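Local atomic coordinates of RNA methyltransferase, TrmH family (Porphyromonas gingivalis, PDB entry 2I6D), a protein that probably binds RNA and methylates it, as expected of a knotted methyltransferase of the TrmH family. Residues K11-L16 and C45-G50; E25-V30 and M88-L93; L104-D109 and A201-G206; Q187-A192 and T225-G230; A192-F197 and S251-R256. All coordinates share one frame; numbering follows the deposited sequence.

Contact 1: K11-L16 and C45-G50; sequences KFLRSL and CRMLVG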
# COMPACT_ATOMS: atom_id res chain seq x y z
N LYS A 11 -11.18 1.45 23.92
CA LYS A 11 -11.45 2.71 23.22
C LYS A 11 -10.31 3.05 22.24
O LYS A 11 -10.55 3.34 21.06
CB LYS A 11 -11.66 3.83 24.24
CG LYS A 11 -11.94 5.19 23.66
CD LYS A 11 -12.23 6.17 24.81
CE LYS A 11 -12.60 7.55 24.30
NZ LYS A 11 -11.40 8.26 23.76
N PHE A 12 -9.08 2.96 22.72
CA PHE A 12 -7.91 3.18 21.88
C PHE A 12 -7.87 2.26 20.65
O PHE A 12 -7.75 2.75 19.52
CB PHE A 12 -6.63 3.01 22.71
CG PHE A 12 -5.38 3.03 21.89
CD1 PHE A 12 -4.86 4.24 21.43
CD2 PHE A 12 -4.71 1.83 21.58
CE1 PHE A 12 -3.69 4.26 20.67
CE2 PHE A 12 -3.55 1.85 20.83
CZ PHE A 12 -3.04 3.07 20.37
N LEU A 13 -7.96 0.95 20.88
CA LEU A 13 -7.99 -0.03 19.79
C LEU A 13 -9.09 0.27 18.75
O LEU A 13 -8.85 0.22 17.52
CB LEU A 13 -8.15 -1.45 20.37
CG LEU A 13 -6.85 -2.00 20.97
CD1 LEU A 13 -7.17 -3.14 21.91
CD2 LEU A 13 -5.82 -2.46 19.85
N ARG A 14 -10.29 0.58 19.24
CA ARG A 14 -11.43 0.84 18.33
C ARG A 14 -11.25 2.13 17.52
O ARG A 14 -11.69 2.22 16.39
CB ARG A 14 -12.75 0.88 19.10
CG ARG A 14 -13.15 -0.47 19.71
CD ARG A 14 -14.41 -0.39 20.59
NE ARG A 14 -15.57 0.14 19.87
CZ ARG A 14 -16.28 -0.55 18.99
NH1 ARG A 14 -15.98 -1.82 18.72
NH2 ARG A 14 -17.31 0.03 18.38
N SER A 15 -10.58 3.12 18.10
CA SER A 15 -10.40 4.42 17.47
C SER A 15 -9.56 4.31 16.19
O SER A 15 -9.68 5.14 15.29
CB SER A 15 -9.74 5.40 18.44
OG SER A 15 -8.36 5.10 18.57
N LEU A 16 -8.72 3.28 16.09
CA LEU A 16 -7.76 3.21 14.98
C LEU A 16 -8.38 2.83 13.63
O LEU A 16 -7.73 2.90 12.58
CB LEU A 16 -6.59 2.28 15.32
CG LEU A 16 -5.80 2.69 16.56
CD1 LEU A 16 -4.73 1.62 16.87
CD2 LEU A 16 -5.18 4.12 16.47
N CYS A 45 6.07 -2.10 17.13
CA CYS A 45 4.86 -2.55 17.81
C CYS A 45 4.69 -1.88 19.19
O CYS A 45 5.59 -1.92 20.03
CB CYS A 45 4.86 -4.08 17.92
SG CYS A 45 3.35 -4.68 18.72
N ARG A 46 3.53 -1.26 19.39
CA ARG A 46 3.13 -0.52 20.59
C ARG A 46 2.33 -1.42 21.54
O ARG A 46 2.40 -1.30 22.76
CB ARG A 46 2.23 0.63 20.09
CG ARG A 46 1.82 1.72 21.07
CD ARG A 46 1.24 2.90 20.27
NE ARG A 46 0.38 3.77 21.05
CZ ARG A 46 -0.08 4.96 20.65
NH1 ARG A 46 -0.86 5.68 21.44
NH2 ARG A 46 0.25 5.43 19.45
N MSE A 47 1.50 -2.28 20.94
CA MSE A 47 0.56 -3.10 21.68
C MSE A 47 0.28 -4.38 20.90
O MSE A 47 0.19 -4.36 19.67
CB MSE A 47 -0.73 -2.31 21.91
CG MSE A 47 -1.88 -3.13 22.42
SE MSE A 47 -3.36 -1.98 23.08
CE MSE A 47 -2.81 -1.87 24.94
N LEU A 48 0.16 -5.49 21.62
CA LEU A 48 -0.13 -6.79 21.02
C LEU A 48 -1.11 -7.50 21.94
O LEU A 48 -0.84 -7.72 23.11
CB LEU A 48 1.15 -7.60 20.84
CG LEU A 48 1.01 -8.92 20.10
CD1 LEU A 48 0.55 -8.70 18.64
CD2 LEU A 48 2.34 -9.68 20.14
N VAL A 49 -2.27 -7.85 21.40
CA VAL A 49 -3.38 -8.38 22.20
C VAL A 49 -3.80 -9.68 21.52
O VAL A 49 -4.03 -9.71 20.30
CB VAL A 49 -4.53 -7.38 22.17
CG1 VAL A 49 -5.79 -7.96 22.70
CG2 VAL A 49 -4.15 -6.14 23.00
N GLY A 50 -3.83 -10.77 22.27
CA GLY A 50 -4.22 -12.02 21.65
C GLY A 50 -4.43 -13.11 22.68
O GLY A 50 -4.15 -12.93 23.85
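F12 and L13, neighbours on helix 7-15, reach across to R46, M47 and V49 at the start of strand 45-51, and each makes its contact with a different branch. The F12 side chain leaves the helix with CG anti to the backbone N (chi1 172°), and its ring then meets R46 with one corner. CE1 comes to 3.3 Å from NH1 of R46, while CZ of F12 sits above one face of the guanidinium, displaced toward its rim. The two planes are 37° apart, so this is an inclined contact rather than a flat stack. R46 arrives with its chain extended from CG to NE; it was modelled in two conformers and only one is described here. NH1 also forms a salt bridge with E25, at the end of helix 19-25.

M47, a selenomethionine, bends at its last torsion (chi3 -92°). Its SE lies 4.3 Å from CD2 of F12, a Met-aromatic contact made obliquely to the ring. The same selenium is 4.1 Å from CG of L13 and touches both methyls of that leucine. Farther along the strand, L13 CD1 meets V49 CG2 at 4.4 Å. R46 and M47 both face V90 on the adjoining strand, forming a classic beta bulge. Here, in the probable substrate-binding domain, apolar packing joins the helix to the sheet. One face of the R46 guanidinium lies against an aromatic corner while its NH1 is paired with E25, so the charge is met at the margin of an otherwise apolar contact.

Contact 2: E25-V30 and M88-L93; sequences EQAFAV and MAVFDL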
# COMPACT_ATOMS: atom_id res chain seq x y z
N GLU A 25 -2.78 9.49 16.91
CA GLU A 25 -1.99 8.51 17.66
C GLU A 25 -0.74 8.07 16.94
O GLU A 25 0.10 7.36 17.52
CB GLU A 25 -2.85 7.27 17.96
CG GLU A 25 -4.05 7.52 18.88
CD GLU A 25 -3.66 8.12 20.22
OE1 GLU A 25 -2.56 7.79 20.73
OE2 GLU A 25 -4.44 8.93 20.76
N GLN A 26 -0.61 8.46 15.67
CA GLN A 26 0.46 7.98 14.80
C GLN A 26 0.57 6.46 14.94
O GLN A 26 1.64 5.92 15.21
CB GLN A 26 1.80 8.68 15.09
CG GLN A 26 1.85 10.14 14.55
CD GLN A 26 1.74 10.20 13.02
OE1 GLN A 26 2.60 9.70 12.29
NE2 GLN A 26 0.65 10.81 12.53
N ALA A 27 -0.57 5.79 14.77
CA ALA A 27 -0.66 4.35 14.96
C ALA A 27 -1.68 3.70 14.02
O ALA A 27 -2.59 4.36 13.51
CB ALA A 27 -1.02 4.03 16.41
N PHE A 28 -1.53 2.40 13.78
CA PHE A 28 -2.53 1.67 13.00
C PHE A 28 -2.53 0.23 13.47
O PHE A 28 -1.52 -0.25 14.03
CB PHE A 28 -2.24 1.76 11.49
CG PHE A 28 -1.01 1.01 11.04
CD1 PHE A 28 -1.13 -0.28 10.51
CD2 PHE A 28 0.25 1.56 11.18
CE1 PHE A 28 0.00 -0.98 10.09
CE2 PHE A 28 1.41 0.84 10.75
CZ PHE A 28 1.27 -0.42 10.21
N ALA A 29 -3.65 -0.46 13.27
CA ALA A 29 -3.77 -1.83 13.72
C ALA A 29 -3.69 -2.83 12.56
O ALA A 29 -4.05 -2.52 11.40
CB ALA A 29 -5.08 -2.03 14.49
N VAL A 30 -3.26 -4.03 12.90
CA VAL A 30 -3.14 -5.17 12.00
C VAL A 30 -3.69 -6.37 12.75
O VAL A 30 -3.37 -6.58 13.95
CB VAL A 30 -1.66 -5.42 11.61
CG1 VAL A 30 -1.49 -6.64 10.64
CG2 VAL A 30 -1.05 -4.14 10.97
N MSE A 88 -4.40 -9.00 17.56
CA MSE A 88 -4.47 -7.67 17.00
C MSE A 88 -3.24 -6.93 17.51
O MSE A 88 -2.97 -6.92 18.72
CB MSE A 88 -5.77 -6.97 17.45
CG MSE A 88 -6.03 -5.63 16.76
SE MSE A 88 -7.90 -5.04 17.13
CE MSE A 88 -7.89 -3.39 16.05
N ALA A 89 -2.48 -6.36 16.59
CA ALA A 89 -1.27 -5.59 16.92
C ALA A 89 -1.52 -4.12 16.64
O ALA A 89 -2.25 -3.78 15.72
CB ALA A 89 -0.05 -6.10 16.07
N VAL A 90 -0.88 -3.24 17.41
CA VAL A 90 -0.88 -1.84 17.08
C VAL A 90 0.57 -1.48 16.78
O VAL A 90 1.46 -1.74 17.60
CB VAL A 90 -1.43 -0.96 18.22
CG1 VAL A 90 -1.29 0.53 17.83
CG2 VAL A 90 -2.93 -1.29 18.51
N PHE A 91 0.80 -0.91 15.60
CA PHE A 91 2.13 -0.47 15.17
C PHE A 91 2.15 1.02 15.02
O PHE A 91 1.11 1.63 14.72
CB PHE A 91 2.47 -1.06 13.80
CG PHE A 91 2.64 -2.55 13.80
CD1 PHE A 91 3.75 -3.16 14.39
CD2 PHE A 91 1.71 -3.35 13.15
CE1 PHE A 91 3.90 -4.56 14.38
CE2 PHE A 91 1.87 -4.75 13.10
CZ PHE A 91 2.97 -5.34 13.72
N ASP A 92 3.34 1.61 15.18
CA ASP A 92 3.56 2.99 14.84
C ASP A 92 3.41 3.20 13.34
O ASP A 92 3.95 2.44 12.52
CB ASP A 92 4.98 3.41 15.22
CG ASP A 92 5.15 3.66 16.70
OD1 ASP A 92 4.17 3.57 17.47
OD2 ASP A 92 6.30 3.95 17.08
N LEU A 93 2.69 4.26 12.98
CA LEU A 93 2.66 4.75 11.62
C LEU A 93 4.09 5.21 11.29
O LEU A 93 4.69 5.96 12.07
CB LEU A 93 1.68 5.92 11.58
CG LEU A 93 0.80 6.23 10.38
CD1 LEU A 93 0.06 5.01 9.90
CD2 LEU A 93 -0.18 7.32 10.76
O HOH W 1 2.30 5.27 18.10
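F28 and F91 are paired as hydrogen-bonded partners between antiparallel strands 27-31 and 87-92, and their side of the sheet, shared with V30 and A89, is closely filled. CB of F91 lies over an off-centre part of the F28 ring in a CH-pi contact, with CE2 of F28 and that CB 3.7 Å apart. The phenyl groups are inclined at 40°. V30 completes the cluster by bringing CG2 to 3.6 Å from CD2 of F91, at the edge of that ring; helix 33-39 supplies M39 and L35 behind it. On the reverse side, A29 CB and CE of the selenomethionine M88 are squeezed to 3.5 Å, tighter than usual for two carbons.

Four backbone bonds join F28 to F91 and V30 to A89, the shortest being A89 N to V30 O at 2.8 Å. The other end is looser and wetter. Q26 ends helix 19-25 in a Schellman motif, and its carbonyl O accepts from L93 N at 3.0 Å, with the donor well above the carbonyl plane. A water bridges Q26 O and D92 OD1, 2.6 Å from the latter. L93 spans both parts: CD1 packs on CD2 of F28 at 3.7 Å, while CD2 lies by the Q26 amide, whose NE2 is bonded to L23 O. Regular bonds and aromatic packing thus secure one end of this edge strand, whereas hydration shares the polar work where it leaves the helix.

Contact 3: L104-D109 and A201-G206; sequences LTLLLD and AILVLG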
# COMPACT_ATOMS: atom_id res chain seq x y z
N LEU A 104 12.05 0.69 -10.22
CA LEU A 104 10.73 1.05 -10.68
C LEU A 104 9.86 1.37 -9.46
O LEU A 104 9.74 0.56 -8.52
CB LEU A 104 10.13 -0.12 -11.47
CG LEU A 104 8.66 0.04 -11.84
CD1 LEU A 104 8.49 1.34 -12.73
CD2 LEU A 104 8.21 -1.24 -12.58
N THR A 105 9.25 2.55 -9.52
CA THR A 105 8.50 3.12 -8.42
C THR A 105 7.12 3.49 -8.95
O THR A 105 7.01 4.19 -9.96
CB THR A 105 9.23 4.38 -7.92
OG1 THR A 105 10.53 3.99 -7.45
CG2 THR A 105 8.45 5.09 -6.78
N LEU A 106 6.08 3.01 -8.27
CA LEU A 106 4.71 3.29 -8.67
C LEU A 106 4.20 4.54 -8.01
O LEU A 106 4.52 4.81 -6.83
CB LEU A 106 3.77 2.12 -8.32
CG LEU A 106 4.22 0.77 -8.83
CD1 LEU A 106 3.12 -0.23 -8.42
CD2 LEU A 106 4.46 0.82 -10.36
N LEU A 107 3.46 5.34 -8.79
CA LEU A 107 2.71 6.43 -8.21
C LEU A 107 1.24 6.21 -8.55
O LEU A 107 0.87 6.08 -9.71
CB LEU A 107 3.20 7.79 -8.74
CG LEU A 107 2.60 9.06 -8.10
CD1 LEU A 107 1.19 9.35 -8.56
CD2 LEU A 107 2.62 9.04 -6.61
N LEU A 108 0.41 6.18 -7.52
CA LEU A 108 -1.03 6.02 -7.69
C LEU A 108 -1.65 7.39 -7.58
O LEU A 108 -1.70 7.98 -6.50
CB LEU A 108 -1.60 5.10 -6.61
CG LEU A 108 -0.91 3.73 -6.48
CD1 LEU A 108 -1.82 2.86 -5.62
CD2 LEU A 108 -0.65 3.09 -7.87
N ASP A 109 -2.14 7.92 -8.71
CA ASP A 109 -2.74 9.28 -8.76
C ASP A 109 -4.27 9.16 -8.63
O ASP A 109 -4.93 8.89 -9.64
CB ASP A 109 -2.42 9.96 -10.11
CG ASP A 109 -3.04 11.34 -10.25
OD1 ASP A 109 -3.29 12.01 -9.23
OD2 ASP A 109 -3.26 11.80 -11.41
N ALA A 201 12.96 4.75 -12.07
CA ALA A 201 11.90 5.16 -12.99
C ALA A 201 10.65 5.30 -12.17
O ALA A 201 10.45 4.56 -11.22
CB ALA A 201 11.64 4.09 -14.08
N ILE A 202 9.80 6.22 -12.56
CA ILE A 202 8.50 6.37 -11.89
C ILE A 202 7.43 6.00 -12.90
O ILE A 202 7.53 6.39 -14.09
CB ILE A 202 8.30 7.83 -11.39
CG1 ILE A 202 9.36 8.18 -10.32
CG2 ILE A 202 6.87 8.01 -10.89
CD1 ILE A 202 9.66 9.71 -10.22
N LEU A 203 6.42 5.24 -12.45
CA LEU A 203 5.31 4.85 -13.30
C LEU A 203 4.03 5.31 -12.63
O LEU A 203 3.67 4.88 -11.53
CB LEU A 203 5.27 3.31 -13.49
CG LEU A 203 4.01 2.72 -14.15
CD1 LEU A 203 3.81 3.36 -15.54
CD2 LEU A 203 4.19 1.18 -14.30
N VAL A 204 3.34 6.19 -13.33
CA VAL A 204 2.14 6.82 -12.78
C VAL A 204 0.90 6.07 -13.26
O VAL A 204 0.72 5.84 -14.47
CB VAL A 204 2.02 8.31 -13.22
CG1 VAL A 204 0.74 8.96 -12.60
CG2 VAL A 204 3.32 9.16 -12.81
N LEU A 205 0.03 5.74 -12.31
CA LEU A 205 -1.23 5.05 -12.61
C LEU A 205 -2.39 5.88 -12.05
O LEU A 205 -2.36 6.27 -10.89
CB LEU A 205 -1.22 3.67 -11.96
CG LEU A 205 -0.07 2.86 -12.62
CD1 LEU A 205 0.67 2.00 -11.65
CD2 LEU A 205 -0.66 2.07 -13.79
N GLY A 206 -3.40 6.15 -12.88
CA GLY A 206 -4.60 6.87 -12.40
C GLY A 206 -5.81 5.95 -12.26
O GLY A 206 -5.77 4.81 -12.67
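A201 opens strand 201-206 by offering its carbonyl O to T105 N at 2.9 Å, in a noticeably bent bond. The side chain of I202 emerges on the other side of the sheet, beside T105 and L107, with CG2 at 4.3 Å from CB of L107. L203 is gripped at both ends of its backbone: its N donates to T105 O, and its O accepts from L107 N at 2.8 Å. Its CB meets CD1 of L104 at 3.9 Å, and its CD2 lies alongside CD2 of L106, the two leucines pointing the same way. V204 returns to the opposite face, where CG1 runs beside CD1 of L107, modelled in two conformers.

L205 N then donates to L107 O, and L205 O takes D109 N in a straight bond of 2.7 Å. Its CD1 touches CD2 of both L106 and L108. G206 follows near D109, whose OD2 is bonded to S213 N. Helix 242-255 covers the leucine-rich face and helix 165-174 the I202 and V204 face, as in the alpha/beta SPOUT fold. Strand 104-109 thus spends the backbone groups of alternate residues on this neighbour; L106 and L108 turn theirs to the next strand, 131-134.

Contact 4: Q187-A192 and T225-G230; sequences QSLYEA and TIPASG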
# COMPACT_ATOMS: atom_id res chain seq x y z
N GLN A 187 2.42 5.39 -26.45
CA GLN A 187 3.23 4.35 -27.09
C GLN A 187 2.89 2.96 -26.54
O GLN A 187 2.82 2.79 -25.34
CB GLN A 187 4.71 4.63 -26.82
CG GLN A 187 5.63 3.61 -27.47
CD GLN A 187 7.08 4.05 -27.42
OE1 GLN A 187 7.51 4.70 -26.48
NE2 GLN A 187 7.84 3.66 -28.44
N SER A 188 2.73 1.97 -27.41
CA SER A 188 2.54 0.59 -26.94
C SER A 188 3.64 0.24 -25.96
O SER A 188 4.83 0.43 -26.26
CB SER A 188 2.57 -0.42 -28.08
OG SER A 188 2.65 -1.73 -27.54
N LEU A 189 3.28 -0.30 -24.79
CA LEU A 189 4.26 -0.73 -23.79
C LEU A 189 5.20 -1.83 -24.31
O LEU A 189 6.28 -2.02 -23.77
CB LEU A 189 3.57 -1.20 -22.49
CG LEU A 189 3.15 -2.67 -22.32
CD1 LEU A 189 2.99 -3.05 -20.87
CD2 LEU A 189 1.88 -2.97 -23.09
N TYR A 190 4.76 -2.57 -25.32
CA TYR A 190 5.61 -3.58 -25.94
C TYR A 190 6.68 -3.00 -26.86
O TYR A 190 7.68 -3.66 -27.12
CB TYR A 190 4.77 -4.61 -26.71
CG TYR A 190 3.68 -5.19 -25.83
CD1 TYR A 190 3.97 -5.68 -24.56
CD2 TYR A 190 2.38 -5.22 -26.27
CE1 TYR A 190 2.97 -6.19 -23.74
CE2 TYR A 190 1.37 -5.75 -25.47
CZ TYR A 190 1.67 -6.22 -24.20
OH TYR A 190 0.63 -6.73 -23.43
N GLU A 191 6.47 -1.77 -27.33
CA GLU A 191 7.41 -1.11 -28.24
C GLU A 191 8.34 -0.12 -27.52
O GLU A 191 9.36 0.27 -28.07
CB GLU A 191 6.66 -0.38 -29.37
CG GLU A 191 5.74 -1.30 -30.16
CD GLU A 191 4.98 -0.58 -31.29
OE1 GLU A 191 4.88 0.67 -31.29
OE2 GLU A 191 4.48 -1.29 -32.16
N ALA A 192 7.97 0.29 -26.31
CA ALA A 192 8.75 1.28 -25.60
C ALA A 192 10.01 0.61 -25.06
O ALA A 192 9.92 -0.46 -24.50
CB ALA A 192 7.91 1.88 -24.46
N THR A 225 0.78 2.80 -23.32
CA THR A 225 -0.57 2.27 -23.47
C THR A 225 -0.47 0.75 -23.55
O THR A 225 0.50 0.21 -24.08
CB THR A 225 -1.23 2.81 -24.74
OG1 THR A 225 -1.15 4.24 -24.74
CG2 THR A 225 -2.69 2.43 -24.79
N ILE A 226 -1.48 0.07 -23.03
CA ILE A 226 -1.65 -1.36 -23.25
C ILE A 226 -2.66 -1.51 -24.37
O ILE A 226 -3.85 -1.22 -24.20
CB ILE A 226 -2.16 -2.07 -21.98
CG1 ILE A 226 -1.22 -1.80 -20.79
CG2 ILE A 226 -2.35 -3.58 -22.26
CD1 ILE A 226 -1.83 -2.20 -19.42
N PRO A 227 -2.21 -1.99 -25.54
CA PRO A 227 -3.08 -2.02 -26.71
C PRO A 227 -4.27 -2.97 -26.53
O PRO A 227 -4.11 -4.06 -25.96
CB PRO A 227 -2.16 -2.54 -27.83
CG PRO A 227 -0.76 -2.51 -27.26
CD PRO A 227 -0.88 -2.57 -25.78
N ALA A 228 -5.44 -2.54 -27.00
CA ALA A 228 -6.60 -3.43 -27.08
C ALA A 228 -6.60 -4.12 -28.42
O ALA A 228 -6.13 -3.56 -29.42
CB ALA A 228 -7.89 -2.67 -26.89
N SER A 229 -7.13 -5.33 -28.46
CA SER A 229 -7.17 -6.09 -29.70
C SER A 229 -8.38 -6.97 -29.78
O SER A 229 -8.30 -8.10 -30.26
CB SER A 229 -5.91 -6.94 -29.86
OG SER A 229 -5.77 -7.81 -28.75
N GLY A 230 -9.52 -6.45 -29.33
CA GLY A 230 -10.78 -7.20 -29.36
C GLY A 230 -11.46 -7.20 -30.72
O GLY A 230 -10.91 -6.67 -31.70
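S188 and T225 pair in parallel at the outer margin of the seven-stranded sheet, where strand 187-188 adds a last short edge to strand 222-225. Two backbone hydrogen bonds straddle S188. T225 N donates to Q187 O at 2.9 Å, arriving from above the carbonyl plane, and T225 O accepts from L189 N at the same length, this time in the carbonyl plane. A CA-H...O contact from S188 to T225 O falls beside the second bond, so that one oxygen is approached twice. The hydroxyl of T225 is occupied separately, with F183 O.

A polar bond within 187-192 shapes the turn that follows. S188 holds OG anti to its backbone N (chi1 169°), and this oxygen accepts from Y190 N at 3.2 Å, an ST turn. E191 N returns to S188 O as well, drawing the chain round.

Packing supplies the rest. The ring of P227 lies against this turn: its CG makes a van der Waals contact with the hydroxyl oxygen OG of S188 at 3.5 Å, and its CD makes carbon contacts with both CD2 of L189 and CE2 of Y190, each at 3.9 Å. L189 and P227 cross at about a right angle. In the conformer described, one of two for L189, CD2 also reaches CG1 of I226 at 4.0 Å and lies over the centre of the Y190 ring. L189 is the buried member, backed by L249 of helix 242-255. The chemistry implies a division of labour: two backbone bonds join the segments, the ST turn sets the shape of one of them, and P227 and L189 close the apolar side.

Contact 5: A192-F197 and S251-R256; sequences APLPNF and SEWRRR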
# COMPACT_ATOMS: atom_id res chain seq x y z
N ALA A 192 7.97 0.29 -26.31
CA ALA A 192 8.75 1.28 -25.60
C ALA A 192 10.01 0.61 -25.06
O ALA A 192 9.92 -0.46 -24.50
CB ALA A 192 7.91 1.88 -24.46
N PRO A 193 11.20 1.24 -25.24
CA PRO A 193 12.34 0.62 -24.57
C PRO A 193 12.21 1.01 -23.11
O PRO A 193 11.93 2.17 -22.81
CB PRO A 193 13.57 1.28 -25.22
CG PRO A 193 13.03 2.24 -26.27
CD PRO A 193 11.57 2.45 -25.99
N LEU A 194 12.36 0.07 -22.21
CA LEU A 194 12.19 0.35 -20.79
C LEU A 194 13.52 0.18 -20.07
O LEU A 194 14.37 -0.62 -20.51
CB LEU A 194 11.16 -0.63 -20.20
CG LEU A 194 9.72 -0.64 -20.74
CD1 LEU A 194 8.87 -1.75 -20.14
CD2 LEU A 194 9.09 0.75 -20.55
N PRO A 195 13.70 0.88 -18.93
CA PRO A 195 14.89 0.60 -18.13
C PRO A 195 14.73 -0.71 -17.40
O PRO A 195 13.61 -1.21 -17.26
CB PRO A 195 14.93 1.77 -17.12
CG PRO A 195 13.87 2.72 -17.52
CD PRO A 195 12.88 1.95 -18.32
N ASN A 196 15.84 -1.29 -16.94
CA ASN A 196 15.75 -2.49 -16.11
C ASN A 196 14.97 -2.16 -14.84
O ASN A 196 14.98 -1.02 -14.39
CB ASN A 196 17.16 -2.98 -15.73
CG ASN A 196 17.16 -4.32 -14.99
OD1 ASN A 196 16.89 -4.39 -13.78
ND2 ASN A 196 17.48 -5.38 -15.71
N PHE A 197 14.34 -3.18 -14.27
CA PHE A 197 13.58 -3.03 -13.02
C PHE A 197 14.36 -2.34 -11.89
O PHE A 197 13.78 -1.61 -11.08
CB PHE A 197 13.13 -4.41 -12.55
CG PHE A 197 11.80 -4.41 -11.88
CD1 PHE A 197 10.66 -4.72 -12.60
CD2 PHE A 197 11.68 -4.12 -10.52
CE1 PHE A 197 9.41 -4.75 -11.99
CE2 PHE A 197 10.43 -4.12 -9.89
CZ PHE A 197 9.29 -4.44 -10.65
N SER A 251 4.66 -6.76 -14.93
CA SER A 251 5.09 -8.03 -15.53
C SER A 251 6.06 -7.76 -16.67
O SER A 251 7.15 -8.31 -16.71
CB SER A 251 3.90 -8.89 -16.02
OG SER A 251 4.33 -9.91 -16.93
N GLU A 252 5.65 -6.88 -17.58
CA GLU A 252 6.45 -6.58 -18.75
C GLU A 252 7.80 -5.94 -18.37
O GLU A 252 8.85 -6.27 -18.95
CB GLU A 252 5.62 -5.67 -19.66
CG GLU A 252 6.18 -5.29 -20.96
CD GLU A 252 6.59 -6.46 -21.88
OE1 GLU A 252 6.24 -7.66 -21.71
OE2 GLU A 252 7.31 -6.13 -22.82
N TRP A 253 7.79 -5.05 -17.38
CA TRP A 253 9.02 -4.42 -16.88
C TRP A 253 9.97 -5.51 -16.39
O TRP A 253 11.15 -5.48 -16.70
CB TRP A 253 8.71 -3.46 -15.73
CG TRP A 253 9.30 -2.09 -15.87
CD1 TRP A 253 10.58 -1.68 -15.53
CD2 TRP A 253 8.62 -0.92 -16.30
NE1 TRP A 253 10.71 -0.32 -15.73
CE2 TRP A 253 9.53 0.17 -16.22
CE3 TRP A 253 7.31 -0.67 -16.78
CZ2 TRP A 253 9.18 1.47 -16.57
CZ3 TRP A 253 6.96 0.62 -17.11
CH2 TRP A 253 7.89 1.67 -17.01
N ARG A 254 9.44 -6.46 -15.63
CA ARG A 254 10.22 -7.59 -15.07
C ARG A 254 10.66 -8.63 -16.11
O ARG A 254 11.80 -9.14 -16.07
CB ARG A 254 9.42 -8.24 -13.93
CG ARG A 254 10.03 -9.54 -13.33
CD ARG A 254 11.38 -9.29 -12.70
NE ARG A 254 11.31 -8.57 -11.43
CZ ARG A 254 12.35 -7.98 -10.85
NH1 ARG A 254 12.22 -7.36 -9.68
NH2 ARG A 254 13.56 -8.00 -11.46
N ARG A 255 9.79 -8.94 -17.06
CA ARG A 255 10.15 -9.86 -18.15
C ARG A 255 11.42 -9.41 -18.84
O ARG A 255 12.25 -10.22 -19.21
CB ARG A 255 9.03 -9.89 -19.19
CG ARG A 255 9.28 -10.87 -20.36
CD ARG A 255 8.23 -10.74 -21.44
NE ARG A 255 8.26 -9.48 -22.19
CZ ARG A 255 9.11 -9.20 -23.17
NH1 ARG A 255 10.04 -10.08 -23.52
NH2 ARG A 255 9.06 -8.03 -23.80
N ARG A 256 11.56 -8.10 -19.05
CA ARG A 256 12.72 -7.56 -19.77
C ARG A 256 13.99 -7.37 -18.92
O ARG A 256 15.04 -6.94 -19.43
CB ARG A 256 12.35 -6.22 -20.39
CG ARG A 256 11.27 -6.38 -21.36
CD ARG A 256 11.22 -5.21 -22.27
NE ARG A 256 9.85 -4.90 -22.59
CZ ARG A 256 9.49 -3.76 -23.14
NH1 ARG A 256 10.40 -2.85 -23.42
NH2 ARG A 256 8.22 -3.53 -23.41
O HOH W 2 12.53 -3.63 -18.25
O HOH W 3 12.92 0.75 -13.95
O HOH W 4 16.67 -4.37 -18.64
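L194 and F197 meet W253 and its arginine neighbours where the C-terminal helix of the knotted SPOUT fold, 242-255, packs on the loop leading to strand 201-206. L194 crosses W253 at about a right angle, setting CD2 over the six-membered ring in a CH-pi contact, 4.0 Å from the centroid and 16° off the normal. Its other methyl, CD1, sits over the centre of the R256 guanidinium, so one leucine separates an indole face from a charged plane.

R256 is held at its edge too. NH1 gives A192 O an almost straight bond of 2.7 Å lying in the guanidinium plane, while NE and NH2 both grip OE2 of E252. R255 clasps the two carboxylate oxygens of E252, and three arginine nitrogens therefore converge on OE2, which would probably favour the carboxylate form.

The chain of R254 bends at chi2 and chi3 and lays its guanidinium flat on F197, a cation-pi stack with centres 4.0 Å apart; NH1 also bonds to F127 O. The F197 and W253 ring planes stand at 90° in an oblique pair, touching through F197 CD1 and W253 CB at 3.9 Å.

Waters bridge further polar groups. One links P195 O to W253 O. Although P195 O lies near the indole nitrogen, it is poorly angled for bonding; W253 NE1 donates instead to another water, 3.0 Å away, which in turn donates to N196 O.

In the fold
Contacts 1 and 2 lie in one domain and share a sheet: strands 45-51 and 87-92 are neighbours, and V90 bonds to both R46 and M47. Contact 1 is helix-on-sheet packing, contact 2 strand pairing. On the far side of the chain's centre, contact 3 forms the aliphatic heart of the SPOUT sheet, while contact 4, centred about 17 Å from it, is the exposed edge of the same sheet. Contact 5 links the two, sharing A192 with contact 4 and bonding F197 O to L104 N of contact 3. Chemistry only partly follows depth: contact 3 is aliphatic and backbone-bonded, contact 4 keeps backbone bonds at the surface, and the partly buried contact 5 adds arginine pairs, a buried glutamate and waters.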